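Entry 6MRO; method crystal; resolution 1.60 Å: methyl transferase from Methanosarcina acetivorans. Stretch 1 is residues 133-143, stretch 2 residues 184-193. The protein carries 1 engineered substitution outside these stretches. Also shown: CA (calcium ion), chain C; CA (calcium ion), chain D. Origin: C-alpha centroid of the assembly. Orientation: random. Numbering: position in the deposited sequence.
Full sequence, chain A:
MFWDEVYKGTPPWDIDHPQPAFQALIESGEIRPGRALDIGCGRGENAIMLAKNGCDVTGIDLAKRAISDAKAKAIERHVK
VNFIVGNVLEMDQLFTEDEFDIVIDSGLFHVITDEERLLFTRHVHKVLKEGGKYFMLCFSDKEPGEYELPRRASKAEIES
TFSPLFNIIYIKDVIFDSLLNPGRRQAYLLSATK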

# COMPACT_ATOMS: atom_id res chain seq x y z
N LYS A 133 12.06 -4.10 -2.17
CA LYS A 133 10.89 -4.31 -2.98
C LYS A 133 9.72 -3.38 -2.66
O LYS A 133 9.47 -3.10 -1.55
N TYR A 134 9.06 -2.94 -3.71
CA TYR A 134 7.83 -2.16 -3.64
C TYR A 134 6.73 -2.97 -4.31
O TYR A 134 6.86 -3.35 -5.48
N PHE A 135 5.66 -3.25 -3.56
CA PHE A 135 4.48 -3.94 -4.05
C PHE A 135 3.29 -3.00 -3.94
O PHE A 135 2.98 -2.51 -2.84
N MET A 136 2.62 -2.75 -5.06
CA MET A 136 1.54 -1.79 -5.10
C MET A 136 0.32 -2.41 -5.77
O MET A 136 0.44 -3.02 -6.84
N LEU A 137 -0.83 -2.24 -5.15
CA LEU A 137 -2.09 -2.77 -5.65
C LEU A 137 -3.02 -1.61 -5.98
O LEU A 137 -3.25 -0.73 -5.14
N CYS A 138 -3.59 -1.63 -7.19
CA CYS A 138 -4.49 -0.57 -7.61
C CYS A 138 -5.52 -1.13 -8.58
O CYS A 138 -5.35 -2.22 -9.15
N PHE A 139 -6.61 -0.39 -8.76
CA PHE A 139 -7.60 -0.78 -9.75
C PHE A 139 -7.03 -0.60 -11.15
O PHE A 139 -6.30 0.35 -11.42
N SER A 140 -7.36 -1.52 -12.05
CA SER A 140 -6.76 -1.53 -13.38
C SER A 140 -7.59 -0.71 -14.36
O SER A 140 -8.82 -0.67 -14.30
N ASP A 141 -6.88 -0.06 -15.28
CA ASP A 141 -7.46 0.78 -16.31
C ASP A 141 -7.04 0.23 -17.67
O ASP A 141 -5.87 0.37 -18.07
N LYS A 142 -7.97 -0.40 -18.36
CA LYS A 142 -7.74 -0.86 -19.72
C LYS A 142 -8.64 -0.14 -20.71
O LYS A 142 -8.76 -0.59 -21.86
N GLU A 143 -9.27 0.98 -20.31
CA GLU A 143 -10.17 1.63 -21.25
C GLU A 143 -9.51 2.86 -21.85
O GLU A 143 -8.90 3.66 -21.12
N ARG A 184 -15.30 -7.98 -5.95
CA ARG A 184 -14.03 -8.31 -6.59
C ARG A 184 -13.89 -7.39 -7.79
O ARG A 184 -14.68 -7.47 -8.73
N ARG A 185 -12.90 -6.50 -7.73
CA ARG A 185 -12.64 -5.52 -8.76
C ARG A 185 -11.35 -5.90 -9.48
O ARG A 185 -10.40 -6.35 -8.85
N GLN A 186 -11.33 -5.71 -10.81
CA GLN A 186 -10.11 -5.98 -11.57
C GLN A 186 -9.01 -5.01 -11.14
O GLN A 186 -9.24 -3.81 -11.00
N ALA A 187 -7.81 -5.54 -10.97
CA ALA A 187 -6.75 -4.79 -10.32
C ALA A 187 -5.42 -5.13 -10.97
O ALA A 187 -5.29 -6.12 -11.71
N TYR A 188 -4.42 -4.29 -10.69
CA TYR A 188 -3.03 -4.51 -11.04
C TYR A 188 -2.18 -4.66 -9.79
O TYR A 188 -2.38 -3.94 -8.81
N LEU A 189 -1.22 -5.58 -9.83
CA LEU A 189 -0.20 -5.69 -8.80
C LEU A 189 1.16 -5.41 -9.44
O LEU A 189 1.59 -6.15 -10.33
N LEU A 190 1.80 -4.34 -8.99
CA LEU A 190 3.14 -3.99 -9.42
C LEU A 190 4.15 -4.58 -8.45
O LEU A 190 4.02 -4.40 -7.22
N SER A 191 5.15 -5.26 -8.99
CA SER A 191 6.35 -5.63 -8.25
C SER A 191 7.49 -4.82 -8.82
O SER A 191 7.78 -4.89 -10.02
N ALA A 192 8.13 -4.02 -7.97
CA ALA A 192 9.23 -3.17 -8.40
C ALA A 192 10.36 -3.27 -7.40
O ALA A 192 10.16 -3.68 -6.25
N THR A 193 11.57 -2.91 -7.84
CA THR A 193 12.74 -2.93 -6.96
C THR A 193 13.51 -1.61 -7.07
O THR A 193 13.54 -0.97 -8.12

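Neighbouring antiparallel strands are held together by their backbones, while their side chains sort onto the two faces of the sheet and meet as cross-strand pairs; the paired strands of the two stretches in this methyl transferase illustrate the principle well. The polar framework comes first. Tyr-134, Met-136 and Cys-138 each exchange two backbone hydrogen bonds with Ala-192, Leu-190 and Tyr-188 respectively, the shortest running from Tyr-188 N to Cys-138 O at 2.7 Å. The ladder extends to Ser-140, whose N donates to Gln-186 O at 3.1 Å.

Past Phe-139 the calcium ligands and bridging waters gather around Ser-140 and Asp-141. Asp-141 (chi1 t) points away from the partner strand and serves two calcium ions: OD1 and OD2 of Asp-141 lie 2.6 and 2.5 Å from the chain C ion CA, and the same OD2 lies 2.4 Å from the chain D ion CA. Glu-143 O also binds the chain C ion, while Glu-143 N donates to Asp-141 OD1 at 3.0 Å. Ser-140, rotamer p, points toward the other strand. Its OG donates to one water at 2.8 Å, which in turn donates to Ala-187 O at 2.7 Å; a second water links Ser-140 O and OG to Gln-186 OE1. A third joins Asp-141 O to Tyr-188 OH.

Two aromatic rings add face contacts at this end of the pairing. The guanidinium of Arg-185 lies flat on Phe-139 (both chi1 m), with CZ of Arg-185 4.0 Å from the centroid of the Phe-139 ring and the planes only 12° apart, a stacked cation-pi arrangement. Tyr-188, also m, offers a ring face to Ser-140, whose CB sits 3.6 Å from the centroid of the Tyr-188 ring in a CH-pi contact. The extended Lys-142 side chain brings its CE to 3.5 Å from Tyr-188 OH.

Apolar packing completes the interface. On the face carrying Tyr-134, Met-136 and Cys-138, Leu-190 (t, p) is central: its CD2 reaches Tyr-134 CE1 at 3.9 Å and Met-136 CE at 4.1 Å. Tyr-134 and Met-136 are both t at chi1. Ala-192 CB sits at the edge of the Tyr-134 ring, and Cys-138 SG (p) approaches Tyr-188 CB at 4.1 Å. On the other face, Leu-137 and Leu-189 share the t, p rotamer; Leu-137 CD1 also reaches Ala-187 CB, whose CA-to-CB bond points sideways, at 4.0 Å. Phe-135, m, brings CE1 to 3.5 Å from Ser-191 OG, and Lys-133 NZ lies 3.7 Å from Thr-193 CG2.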

# COMPACT_ATOMS: atom_id res chain seq x y z
CB LYS A 133 10.37 -5.72 -2.75
CG LYS A 133 11.33 -6.85 -2.96
CD LYS A 133 11.27 -7.21 -4.42
CE LYS A 133 12.07 -8.44 -4.76
NZ LYS A 133 11.82 -8.71 -6.21
CB TYR A 134 8.00 -0.81 -4.33
CG TYR A 134 6.76 0.07 -4.42
CD1 TYR A 134 6.30 0.52 -5.66
CD2 TYR A 134 6.08 0.48 -3.28
CE1 TYR A 134 5.20 1.33 -5.75
CE2 TYR A 134 4.96 1.31 -3.35
CZ TYR A 134 4.53 1.72 -4.60
OH TYR A 134 3.44 2.54 -4.71
CB PHE A 135 4.21 -5.22 -3.25
CG PHE A 135 5.32 -6.22 -3.36
CD1 PHE A 135 5.49 -6.96 -4.52
CD2 PHE A 135 6.18 -6.43 -2.29
CE1 PHE A 135 6.51 -7.88 -4.64
CE2 PHE A 135 7.20 -7.38 -2.39
CZ PHE A 135 7.37 -8.10 -3.55
CB MET A 136 1.97 -0.52 -5.83
CG MET A 136 0.93 0.59 -5.86
SD MET A 136 -0.26 0.45 -7.23
CE MET A 136 0.81 0.96 -8.58
CB LEU A 137 -2.70 -3.71 -4.61
CG LEU A 137 -4.10 -4.30 -4.83
CD1 LEU A 137 -4.03 -5.35 -5.91
CD2 LEU A 137 -4.58 -4.91 -3.49
CB CYS A 138 -3.70 0.59 -8.24
SG CYS A 138 -2.79 0.12 -9.74
CB PHE A 139 -8.87 0.06 -9.59
CG PHE A 139 -9.56 -0.14 -8.28
CD1 PHE A 139 -9.95 -1.40 -7.88
CD2 PHE A 139 -9.79 0.93 -7.43
CE1 PHE A 139 -10.58 -1.60 -6.66
CE2 PHE A 139 -10.42 0.74 -6.22
CZ PHE A 139 -10.81 -0.53 -5.83
CB SER A 140 -6.59 -2.96 -13.91
OG SER A 140 -7.81 -3.67 -13.91
CB ASP A 141 -7.01 2.23 -16.14
CG ASP A 141 -7.51 3.16 -17.22
OD1 ASP A 141 -8.22 2.71 -18.15
OD2 ASP A 141 -7.18 4.36 -17.14
CB LYS A 142 -7.93 -2.37 -19.81
CG LYS A 142 -7.06 -3.16 -18.81
CD LYS A 142 -7.67 -4.52 -18.53
CE LYS A 142 -6.68 -5.43 -17.81
NZ LYS A 142 -7.26 -6.80 -17.64
CB GLU A 143 -11.48 2.02 -20.57
CG GLU A 143 -12.33 0.82 -20.21
CD GLU A 143 -13.58 0.71 -21.06
OE1 GLU A 143 -14.12 -0.41 -21.17
OE2 GLU A 143 -14.02 1.75 -21.63
CB ARG A 184 -13.99 -9.79 -6.98
CG ARG A 184 -13.99 -10.74 -5.80
CD ARG A 184 -14.89 -11.93 -6.09
NE ARG A 184 -14.43 -13.16 -5.46
CZ ARG A 184 -15.21 -14.02 -4.81
NH1 ARG A 184 -16.51 -13.79 -4.72
NH2 ARG A 184 -14.69 -15.11 -4.27
CB ARG A 185 -12.49 -4.12 -8.15
CG ARG A 185 -13.74 -3.59 -7.46
CD ARG A 185 -14.54 -2.70 -8.39
NE ARG A 185 -13.69 -1.89 -9.27
CZ ARG A 185 -13.53 -0.57 -9.17
NH1 ARG A 185 -12.75 0.08 -10.02
NH2 ARG A 185 -14.16 0.10 -8.21
CB GLN A 186 -10.36 -5.85 -13.07
CG GLN A 186 -11.12 -7.02 -13.67
CD GLN A 186 -11.20 -6.92 -15.17
OE1 GLN A 186 -10.95 -5.86 -15.74
NE2 GLN A 186 -11.54 -8.03 -15.82
CB ALA A 187 -6.72 -5.07 -8.82
CB TYR A 188 -2.46 -3.36 -11.87
CG TYR A 188 -2.81 -3.42 -13.33
CD1 TYR A 188 -2.84 -4.62 -14.01
CD2 TYR A 188 -3.12 -2.25 -14.04
CE1 TYR A 188 -3.16 -4.68 -15.36
CE2 TYR A 188 -3.44 -2.29 -15.38
CZ TYR A 188 -3.46 -3.51 -16.03
OH TYR A 188 -3.79 -3.56 -17.37
CB LEU A 189 -0.20 -7.06 -8.14
CG LEU A 189 0.87 -7.21 -7.04
CD1 LEU A 189 0.46 -6.44 -5.79
CD2 LEU A 189 1.12 -8.68 -6.74
CB LEU A 190 3.29 -2.47 -9.50
CG LEU A 190 4.72 -1.93 -9.46
CD1 LEU A 190 5.43 -2.24 -10.78
CD2 LEU A 190 4.67 -0.43 -9.20
CB SER A 191 6.63 -7.13 -8.37
OG SER A 191 7.90 -7.45 -7.81
CB ALA A 192 8.75 -1.73 -8.58
CB THR A 193 13.70 -4.10 -7.28
OG1 THR A 193 14.44 -3.81 -8.47
CG2 THR A 193 12.92 -5.40 -7.45
CA CA C . -8.32 5.12 -19.21
CA CA D . -6.20 6.11 -15.89
O HOH W 1 -6.73 -6.25 -14.02
O HOH W 2 -10.21 -3.13 -15.43
O HOH W 3 -3.79 -1.27 -18.77
O HOH W 4 -6.27 4.61 -20.21
O HOH W 5 -8.46 6.50 -15.28
O HOH W 6 -5.47 7.48 -13.98